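Local coordinates for protein lovastatin nonaketide synthase, polyketide synthase component (Aspergillus terreus, PDB 7CPX) that builds the dihydromonacolin L backbone of lovastatin with its partner LovC, condensing malonyl units and methylating and reducing the growing polyketide on its carrier domain, at residues Lys575-Ala580 and Asn882-Phe887; His1101-Glu1106 and Leu1250-Asn1255; Lys1221-Thr1226 and Val1241-Glu1246. The protein carries 2 engineered substitutions. All coordinates share one frame; numbering follows the deposited sequence.

Interaction 1. Residues Lys575-Ala580 and Asn882-Phe887; sequences KNLIEA and NDLDSF
Lys575 and Asn576 open the short helix 575-578 and meet the carboxylate of Asp883, in a helix-against-helix contact where the N-terminal turn of helix 883-898 butts against that helix inside the malonyl-CoA:ACP transacylase domain. The Lys575 side chain passes across that of Asp883, laying CG 3.7 Å from OD2, while its NZ bends round to bond the carbonyl of Gly572. NZ stays 4.7 Å from Asp883 OD2, near enough that its charge may favour the carboxylate without direct contact.

Asn576 is gripped twice by the same residue. Its backbone N gives a 2.8 Å hydrogen bond to Asp883 OD2, taken on the anti side and 22° out of the carboxylate plane. In return, Asp883 N reaches Asn576 OD1 in a weak bond of 3.4 Å, so main chain and side chain trade roles across the gap. The amide of Asn576 also lies nearly parallel to that of Asn882, 6° between the planes, and Leu884 CD2 lies against its CB.

Leu577 turns the contact apolar. Its CG lies 3.5 Å from Asp883 CB, and its CD2 meets Leu884 CD1 where the two leucine side chains run antiparallel alongside each other. Beyond it, Ala580 offers CB to Leu884 CD2 at 4.1 Å, on the chain that leaves the helix.

Across from these residues, Asn882 is the N-cap of helix 883-898: its CG is anti to the backbone N (chi1 177°), and OD1 accepts from Asp885 N at 2.7 Å.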
loop_
_atom_site.group_PDB
_atom_site.type_symbol
_atom_site.label_atom_id
_atom_site.label_comp_id
_atom_site.label_asym_id
_atom_site.label_seq_id
_atom_site.Cartn_x
_atom_site.Cartn_y
_atom_site.Cartn_z
ATOM N N LYS A 575 -50.696 -44.303 48.562
ATOM C CA LYS A 575 -50.230 -44.123 49.932
ATOM C C LYS A 575 -49.430 -42.834 50.067
ATOM O O LYS A 575 -49.594 -42.085 51.038
ATOM C CB LYS A 575 -49.396 -45.329 50.366
ATOM C CG LYS A 575 -48.120 -45.532 49.563
ATOM C CD LYS A 575 -47.398 -46.800 49.984
ATOM C CE LYS A 575 -46.066 -46.945 49.267
ATOM N NZ LYS A 575 -46.230 -47.053 47.791
ATOM N N ASN A 576 -48.557 -42.557 49.098
ATOM C CA ASN A 576 -47.765 -41.333 49.150
ATOM C C ASN A 576 -48.601 -40.118 48.764
ATOM O O ASN A 576 -48.468 -39.050 49.373
ATOM C CB ASN A 576 -46.548 -41.463 48.237
ATOM C CG ASN A 576 -45.782 -42.749 48.468
ATOM O OD1 ASN A 576 -45.630 -43.566 47.560
ATOM N ND2 ASN A 576 -45.295 -42.937 49.689
ATOM N N LEU A 577 -49.471 -40.262 47.761
ATOM C CA LEU A 577 -50.329 -39.149 47.365
ATOM C C LEU A 577 -51.247 -38.730 48.504
ATOM O O LEU A 577 -51.411 -37.535 48.774
ATOM C CB LEU A 577 -51.150 -39.531 46.133
ATOM C CG LEU A 577 -50.498 -39.295 44.770
ATOM C CD1 LEU A 577 -51.245 -40.053 43.685
ATOM C CD2 LEU A 577 -50.463 -37.812 44.442
ATOM N N ILE A 578 -51.856 -39.702 49.183
ATOM C CA ILE A 578 -52.770 -39.386 50.275
ATOM C C ILE A 578 -52.021 -38.726 51.426
ATOM O O ILE A 578 -52.505 -37.760 52.027
ATOM C CB ILE A 578 -53.507 -40.657 50.731
ATOM C CG1 ILE A 578 -54.445 -41.135 49.619
ATOM C CG2 ILE A 578 -54.267 -40.393 52.026
ATOM C CD1 ILE A 578 -55.056 -42.499 49.860
ATOM N N GLU A 579 -50.834 -39.231 51.750
ATOM C CA GLU A 579 -50.062 -38.751 52.885
ATOM C C GLU A 579 -49.143 -37.589 52.530
ATOM O O GLU A 579 -48.337 -37.176 53.369
ATOM C CB GLU A 579 -49.240 -39.897 53.480
ATOM C CG GLU A 579 -50.078 -41.001 54.105
ATOM C CD GLU A 579 -50.838 -40.535 55.333
ATOM O OE1 GLU A 579 -50.578 -39.408 55.804
ATOM O OE2 GLU A 579 -51.696 -41.297 55.826
ATOM N N ALA A 580 -49.240 -37.058 51.312
ATOM C CA ALA A 580 -48.422 -35.926 50.894
ATOM C C ALA A 580 -49.208 -34.785 50.268
ATOM O O ALA A 580 -48.645 -33.694 50.117
ATOM C CB ALA A 580 -47.347 -36.381 49.896
ATOM N N ASN A 882 -43.272 -44.669 43.527
ATOM C CA ASN A 882 -43.821 -43.589 44.336
ATOM C C ASN A 882 -44.982 -42.923 43.608
ATOM O O ASN A 882 -44.900 -42.638 42.409
ATOM C CB ASN A 882 -42.733 -42.564 44.652
ATOM C CG ASN A 882 -43.258 -41.381 45.438
ATOM O OD1 ASN A 882 -43.882 -40.480 44.879
ATOM N ND2 ASN A 882 -43.003 -41.376 46.741
ATOM N N ASP A 883 -46.069 -42.675 44.341
ATOM C CA ASP A 883 -47.262 -42.100 43.727
ATOM C C ASP A 883 -46.988 -40.695 43.203
ATOM O O ASP A 883 -47.358 -40.356 42.071
ATOM C CB ASP A 883 -48.407 -42.088 44.740
ATOM C CG ASP A 883 -48.675 -43.457 45.334
ATOM O OD1 ASP A 883 -48.552 -44.459 44.599
ATOM O OD2 ASP A 883 -49.004 -43.530 46.535
ATOM N N LEU A 884 -46.335 -39.859 44.016
ATOM C CA LEU A 884 -45.991 -38.517 43.558
ATOM C C LEU A 884 -45.110 -38.589 42.322
ATOM O O LEU A 884 -45.332 -37.869 41.343
ATOM C CB LEU A 884 -45.279 -37.729 44.661
ATOM C CG LEU A 884 -45.951 -37.548 46.025
ATOM C CD1 LEU A 884 -47.463 -37.634 45.923
ATOM C CD2 LEU A 884 -45.408 -38.556 47.022
ATOM N N ASP A 885 -44.101 -39.462 42.352
ATOM C CA ASP A 885 -43.220 -39.605 41.201
ATOM C C ASP A 885 -43.987 -40.111 39.987
ATOM O O ASP A 885 -43.747 -39.659 38.866
ATOM C CB ASP A 885 -42.064 -40.546 41.534
ATOM C CG ASP A 885 -41.206 -40.033 42.675
ATOM O OD1 ASP A 885 -41.522 -38.956 43.220
ATOM O OD2 ASP A 885 -40.214 -40.708 43.024
ATOM N N SER A 886 -44.917 -41.043 40.189
ATOM C CA SER A 886 -45.682 -41.573 39.065
ATOM C C SER A 886 -46.508 -40.478 38.397
ATOM O O SER A 886 -46.473 -40.311 37.170
ATOM C CB SER A 886 -46.583 -42.711 39.541
ATOM O OG SER A 886 -45.828 -43.728 40.176
ATOM N N PHE A 887 -47.265 -39.719 39.192
ATOM C CA PHE A 887 -48.099 -38.670 38.614
ATOM C C PHE A 887 -47.249 -37.564 37.999
ATOM O O PHE A 887 -47.582 -37.033 36.928
ATOM C CB PHE A 887 -49.037 -38.099 39.674
ATOM C CG PHE A 887 -49.949 -37.029 39.156
ATOM C CD1 PHE A 887 -51.102 -37.358 38.463
ATOM C CD2 PHE A 887 -49.652 -35.693 39.354
ATOM C CE1 PHE A 887 -51.942 -36.373 37.981
ATOM C CE2 PHE A 887 -50.486 -34.707 38.877
ATOM C CZ PHE A 887 -51.633 -35.045 38.188
#

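Interaction 2. Residues His1101-Glu1106 and Leu1250-Asn1255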
loop_
_atom_site.group_PDB
_atom_site.type_symbol
_atom_site.label_atom_id
_atom_site.label_comp_id
_atom_site.label_asym_id
_atom_site.label_seq_id
_atom_site.Cartn_x
_atom_site.Cartn_y
_atom_site.Cartn_z
ATOM N N HIS A 1101 31.322 -2.472 11.891
ATOM C CA HIS A 1101 30.617 -2.715 10.640
ATOM C C HIS A 1101 30.782 -1.565 9.656
ATOM O O HIS A 1101 30.434 -1.716 8.481
ATOM C CB HIS A 1101 29.133 -2.957 10.913
ATOM C CG HIS A 1101 28.872 -4.063 11.888
ATOM N ND1 HIS A 1101 28.932 -5.394 11.539
ATOM C CD2 HIS A 1101 28.549 -4.033 13.203
ATOM C CE1 HIS A 1101 28.659 -6.137 12.596
ATOM N NE2 HIS A 1101 28.422 -5.335 13.618
ATOM N N LEU A 1102 31.300 -0.425 10.111
ATOM C CA LEU A 1102 31.552 0.729 9.268
ATOM C C LEU A 1102 33.014 1.143 9.366
ATOM O O LEU A 1102 33.673 0.871 10.375
ATOM C CB LEU A 1102 30.664 1.913 9.670
ATOM C CG LEU A 1102 29.256 1.934 9.080
ATOM C CD1 LEU A 1102 28.421 3.023 9.720
ATOM C CD2 LEU A 1102 29.323 2.146 7.584
ATOM N N PRO A 1103 33.550 1.797 8.340
ATOM C CA PRO A 1103 34.952 2.208 8.378
ATOM C C PRO A 1103 35.210 3.152 9.537
ATOM O O PRO A 1103 34.357 3.991 9.863
ATOM C CB PRO A 1103 35.154 2.913 7.029
ATOM C CG PRO A 1103 33.796 3.320 6.604
ATOM C CD PRO A 1103 32.879 2.258 7.115
ATOM N N PRO A 1104 36.366 3.050 10.188
ATOM C CA PRO A 1104 36.687 4.009 11.235
ATOM C C PRO A 1104 36.742 5.414 10.669
ATOM O O PRO A 1104 37.124 5.616 9.501
ATOM C CB PRO A 1104 38.062 3.544 11.732
ATOM C CG PRO A 1104 38.130 2.113 11.376
ATOM C CD PRO A 1104 37.381 1.989 10.089
ATOM N N PRO A 1105 36.369 6.413 11.460
ATOM C CA PRO A 1105 36.385 7.788 10.956
ATOM C C PRO A 1105 37.799 8.263 10.677
ATOM O O PRO A 1105 38.775 7.753 11.234
ATOM C CB PRO A 1105 35.746 8.587 12.095
ATOM C CG PRO A 1105 36.083 7.799 13.310
ATOM C CD PRO A 1105 36.013 6.361 12.886
ATOM N N GLU A 1106 37.903 9.255 9.798
ATOM C CA GLU A 1106 39.198 9.841 9.506
ATOM C C GLU A 1106 39.795 10.437 10.779
ATOM O O GLU A 1106 39.138 10.552 11.818
ATOM C CB GLU A 1106 39.073 10.902 8.415
ATOM C CG GLU A 1106 38.571 10.363 7.082
ATOM C CD GLU A 1106 39.508 9.338 6.471
ATOM O OE1 GLU A 1106 40.660 9.226 6.942
ATOM O OE2 GLU A 1106 39.092 8.642 5.521
ATOM N N LEU A 1250 28.818 5.132 14.292
ATOM C CA LEU A 1250 27.395 4.836 14.408
ATOM C C LEU A 1250 26.738 4.839 13.037
ATOM O O LEU A 1250 26.032 3.895 12.667
ATOM C CB LEU A 1250 26.720 5.860 15.317
ATOM C CG LEU A 1250 27.433 6.209 16.622
ATOM C CD1 LEU A 1250 26.646 7.261 17.377
ATOM C CD2 LEU A 1250 27.628 4.975 17.475
ATOM N N PHE A 1251 26.963 5.900 12.267
ATOM C CA PHE A 1251 26.464 5.972 10.905
ATOM C C PHE A 1251 27.309 6.966 10.126
ATOM O O PHE A 1251 27.954 7.849 10.697
ATOM C CB PHE A 1251 24.983 6.366 10.863
ATOM C CG PHE A 1251 24.731 7.822 11.131
ATOM C CD1 PHE A 1251 24.531 8.279 12.420
ATOM C CD2 PHE A 1251 24.681 8.730 10.090
ATOM C CE1 PHE A 1251 24.296 9.616 12.667
ATOM C CE2 PHE A 1251 24.447 10.067 10.328
ATOM C CZ PHE A 1251 24.252 10.512 11.618
ATOM N N GLN A 1252 27.292 6.802 8.808
ATOM C CA GLN A 1252 28.014 7.660 7.887
ATOM C C GLN A 1252 27.107 8.013 6.719
ATOM O O GLN A 1252 26.074 7.378 6.491
ATOM C CB GLN A 1252 29.291 6.986 7.364
ATOM C CG GLN A 1252 29.047 5.722 6.552
ATOM C CD GLN A 1252 30.245 5.320 5.715
ATOM O OE1 GLN A 1252 30.093 4.798 4.611
ATOM N NE2 GLN A 1252 31.443 5.561 6.234
ATOM N N VAL A 1253 27.512 9.038 5.979
ATOM C CA VAL A 1253 26.804 9.480 4.788
ATOM C C VAL A 1253 27.817 9.662 3.670
ATOM O O VAL A 1253 28.968 10.039 3.916
ATOM C CB VAL A 1253 26.024 10.786 5.036
ATOM C CG1 VAL A 1253 25.198 11.140 3.825
ATOM C CG2 VAL A 1253 25.135 10.647 6.256
ATOM N N GLU A 1254 27.389 9.383 2.444
ATOM C CA GLU A 1254 28.229 9.483 1.261
ATOM C C GLU A 1254 27.452 10.222 0.186
ATOM O O GLU A 1254 26.380 9.766 -0.236
ATOM C CB GLU A 1254 28.653 8.102 0.758
ATOM C CG GLU A 1254 29.442 8.137 -0.543
ATOM C CD GLU A 1254 29.781 6.758 -1.064
ATOM O OE1 GLU A 1254 29.406 5.762 -0.409
ATOM O OE2 GLU A 1254 30.422 6.670 -2.131
ATOM N N ASN A 1255 27.999 11.358 -0.244
ATOM C CA ASN A 1255 27.452 12.156 -1.335
ATOM C C ASN A 1255 25.977 12.470 -1.105
ATOM O O ASN A 1255 25.127 12.288 -1.979
ATOM C CB ASN A 1255 27.672 11.461 -2.677
ATOM C CG ASN A 1255 27.187 12.289 -3.849
ATOM O OD1 ASN A 1255 27.066 13.509 -3.753
ATOM N ND2 ASN A 1255 26.900 11.628 -4.962
#
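The flat amide of Gln1252 has Leu1102 over one face: the leucine CD2 stands above the amide carbon CD at 3.8 Å. From that same side, but slanting in over the nitrogen, comes the ring of Pro1103, whose CG is 3.3 Å from Gln1252 NE2. At its other end, OE1 accepts a hydrogen bond from Arg1203, so the buried polar tip is tied down by a residue of strand 1196-1206. The glutamine CG sits between the backbone N and the carbonyl carbon (chi1 63°), and the chain runs extended beyond it, its CG 3.7 Å from Leu1102 CD2.

The second branch of Leu1102 works on the backbone instead. Its CD1 reaches Phe1251 CA at 3.7 Å and lies 3.9 Å from Leu1250 O. The Phe1251 ring leaves on the other side of the strand, toward helix 1170-1184, its side chain about 9 Å from that of Asp1174, the predicted proton donor.

Pro1103 O also takes a hydrogen bond from Thr1249 OG1, and Glu1106 forms a salt bridge to Arg2023 of the second subunit.

Leu1250 and Phe1251 together face Val1242, a classic beta bulge. The whole is a connecting loop laid over a bulged strand of the dehydratase domain, consistent with the linker between the two hotdog folds of a double-hotdog dehydratase.

Interaction 3. Residues Lys1221-Thr1226 and Val1241-Glu1246; sequences KVAFNT and VVFDAE
The first torsion of Phe1243 (chi1 44°) puts its CG between the backbone N and the carbonyl carbon, while the CG of Asn1225, which meets it across the strands, lies beside its own N, anti to the carbonyl carbon (chi1 -57°). The Phe1243 ring lies over the main chain of Ala1223, whose carbonyl carbon sits 3.9 Å above the plane, over the ring centre. Ala1223 CB touches the ring at CE2, 3.3 Å away. Asn1225 OD1 lies in the ring plane at its edge, 3.6 Å from CZ, with the amide turned 64° to the ring. That oxygen has its polar partner in Ser1149 OG, on the strand flanking the hairpin.

The two strands are joined by the antiparallel ladder of the hairpin 1222-1230/1236-1243. Asn1225 and Val1241 form a hydrogen-bonded pair: Asn1225 N donates to Val1241 O and Val1241 N to Asn1225 O, both at 2.9 Å. Phe1243 N then donates to Ala1223 O in a bond of the same length. Phe1224 and Val1242 between them are a non-hydrogen-bonded pair, where Phe1224 CA makes a CH...O contact with Val1241 O.

The face carrying Phe1224 and Val1242 is apolar. Val1222 CG2 meets Val1242 CG1 at 3.3 Å, the two side chains crossing at about a right angle, and Phe1224 CB faces Val1242 CG2 at 4.2 Å. Phe1224 and Val1242 go on to touch helix 1170-1184, the long helix that the sheet of the predicted C-terminal hotdog wraps.

The chemistry is divided by layer: backbone bonds set the register, apolar side chains line the helix-facing side, and on the reverse the aromatic ring covers the Ala1223 peptide with one face and meets the Asn1225 amide oxygen at its edge.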
loop_
_atom_site.group_PDB
_atom_site.type_symbol
_atom_site.label_atom_id
_atom_site.label_comp_id
_atom_site.label_asym_id
_atom_site.label_seq_id
_atom_site.Cartn_x
_atom_site.Cartn_y
_atom_site.Cartn_z
ATOM N N LYS A 1221 25.831 12.222 22.998
ATOM C CA LYS A 1221 26.703 13.236 22.413
ATOM C C LYS A 1221 27.841 12.510 21.716
ATOM O O LYS A 1221 28.703 11.924 22.377
ATOM C CB LYS A 1221 27.221 14.199 23.478
ATOM C CG LYS A 1221 28.064 15.330 22.923
ATOM C CD LYS A 1221 28.153 16.499 23.890
ATOM C CE LYS A 1221 28.851 16.113 25.185
ATOM N NZ LYS A 1221 28.966 17.269 26.119
ATOM N N VAL A 1222 27.843 12.550 20.387
ATOM C CA VAL A 1222 28.738 11.739 19.575
ATOM C C VAL A 1222 29.534 12.648 18.652
ATOM O O VAL A 1222 29.053 13.694 18.205
ATOM C CB VAL A 1222 27.961 10.687 18.758
ATOM C CG1 VAL A 1222 27.195 9.754 19.683
ATOM C CG2 VAL A 1222 27.023 11.372 17.780
ATOM N N ALA A 1223 30.756 12.224 18.349
ATOM C CA ALA A 1223 31.622 13.013 17.493
ATOM C C ALA A 1223 31.251 12.790 16.030
ATOM O O ALA A 1223 30.524 11.861 15.676
ATOM C CB ALA A 1223 33.083 12.657 17.743
ATOM N N PHE A 1224 31.769 13.662 15.170
ATOM C CA PHE A 1224 31.452 13.602 13.755
ATOM C C PHE A 1224 32.583 14.220 12.950
ATOM O O PHE A 1224 33.266 15.141 13.409
ATOM C CB PHE A 1224 30.142 14.331 13.437
ATOM C CG PHE A 1224 30.251 15.829 13.510
ATOM C CD1 PHE A 1224 30.647 16.559 12.405
ATOM C CD2 PHE A 1224 29.962 16.506 14.682
ATOM C CE1 PHE A 1224 30.756 17.931 12.465
ATOM C CE2 PHE A 1224 30.065 17.881 14.748
ATOM C CZ PHE A 1224 30.463 18.595 13.637
ATOM N N ASN A 1225 32.757 13.698 11.741
ATOM C CA ASN A 1225 33.574 14.295 10.700
ATOM C C ASN A 1225 32.736 14.390 9.434
ATOM O O ASN A 1225 31.760 13.657 9.259
ATOM C CB ASN A 1225 34.841 13.473 10.436
ATOM C CG ASN A 1225 35.688 13.293 11.676
ATOM O OD1 ASN A 1225 35.624 14.094 12.608
ATOM N ND2 ASN A 1225 36.492 12.237 11.694
ATOM N N THR A 1226 33.105 15.309 8.549
ATOM C CA THR A 1226 32.333 15.503 7.332
ATOM C C THR A 1226 33.194 16.190 6.286
ATOM O O THR A 1226 33.924 17.138 6.595
ATOM C CB THR A 1226 31.071 16.328 7.607
ATOM O OG1 THR A 1226 30.498 16.762 6.367
ATOM C CG2 THR A 1226 31.401 17.531 8.461
ATOM N N VAL A 1241 30.453 11.168 8.645
ATOM C CA VAL A 1241 30.800 10.007 9.451
ATOM C C VAL A 1241 30.620 10.383 10.914
ATOM O O VAL A 1241 31.428 11.129 11.477
ATOM C CB VAL A 1241 32.238 9.533 9.173
ATOM C CG1 VAL A 1241 32.526 8.242 9.920
ATOM C CG2 VAL A 1241 32.466 9.349 7.682
ATOM N N VAL A 1242 29.555 9.883 11.531
ATOM C CA VAL A 1242 29.269 10.126 12.939
ATOM C C VAL A 1242 29.711 8.901 13.723
ATOM O O VAL A 1242 29.396 7.768 13.345
ATOM C CB VAL A 1242 27.776 10.419 13.158
ATOM C CG1 VAL A 1242 27.505 10.804 14.601
ATOM C CG2 VAL A 1242 27.321 11.519 12.224
ATOM N N PHE A 1243 30.440 9.122 14.814
ATOM C CA PHE A 1243 31.026 8.030 15.574
ATOM C C PHE A 1243 30.903 8.307 17.065
ATOM O O PHE A 1243 30.647 9.434 17.498
ATOM C CB PHE A 1243 32.494 7.809 15.188
ATOM C CG PHE A 1243 33.290 9.077 15.058
ATOM C CD1 PHE A 1243 33.196 9.854 13.918
ATOM C CD2 PHE A 1243 34.149 9.479 16.063
ATOM C CE1 PHE A 1243 33.929 11.014 13.789
ATOM C CE2 PHE A 1243 34.889 10.637 15.940
ATOM C CZ PHE A 1243 34.778 11.408 14.802
ATOM N N ASP A 1244 31.079 7.245 17.848
ATOM C CA ASP A 1244 30.924 7.301 19.291
ATOM C C ASP A 1244 32.187 7.869 19.936
ATOM O O ASP A 1244 33.157 8.229 19.262
ATOM C CB ASP A 1244 30.613 5.908 19.837
ATOM C CG ASP A 1244 29.927 5.946 21.189
ATOM O OD1 ASP A 1244 30.012 6.990 21.871
ATOM O OD2 ASP A 1244 29.311 4.931 21.573
ATOM N N ALA A 1245 32.176 7.949 21.268
ATOM C CA ALA A 1245 33.364 8.392 21.989
ATOM C C ALA A 1245 34.533 7.450 21.738
ATOM O O ALA A 1245 35.675 7.894 21.568
ATOM C CB ALA A 1245 33.062 8.490 23.483
ATOM N N GLU A 1246 34.268 6.142 21.709
ATOM C CA GLU A 1246 35.302 5.166 21.384
ATOM C C GLU A 1246 35.682 5.179 19.909
ATOM O O GLU A 1246 36.506 4.357 19.495
ATOM C CB GLU A 1246 34.849 3.758 21.785
ATOM C CG GLU A 1246 33.538 3.301 21.157
ATOM C CD GLU A 1246 32.323 3.668 21.989
ATOM O OE1 GLU A 1246 32.462 4.491 22.918
ATOM O OE2 GLU A 1246 31.230 3.130 21.714
#

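In the fold
Interactions 2 and 3 are neighbours in the dehydratase domain, their centres 9 Å apart, and interaction 3 is nested in the chain that interaction 2 closes. Strands 1236-1243 and 1249-1260 pair directly, with a probable hydrogen bond from Val1242 N to Phe1251 O, and Pro1105 packs on Phe1243. Both are buried, yet interaction 3 is knit by backbone hydrogen bonds between strands, whereas interaction 2 relies on leucine and proline carbons packed on a glutamine amide and on strand backbone, from a loop that the second subunit also reaches. Interaction 1 stands apart in the transacylase domain, centres about 99 Å away: only partly buried, it joins two helices through a carboxylate, amides and leucines.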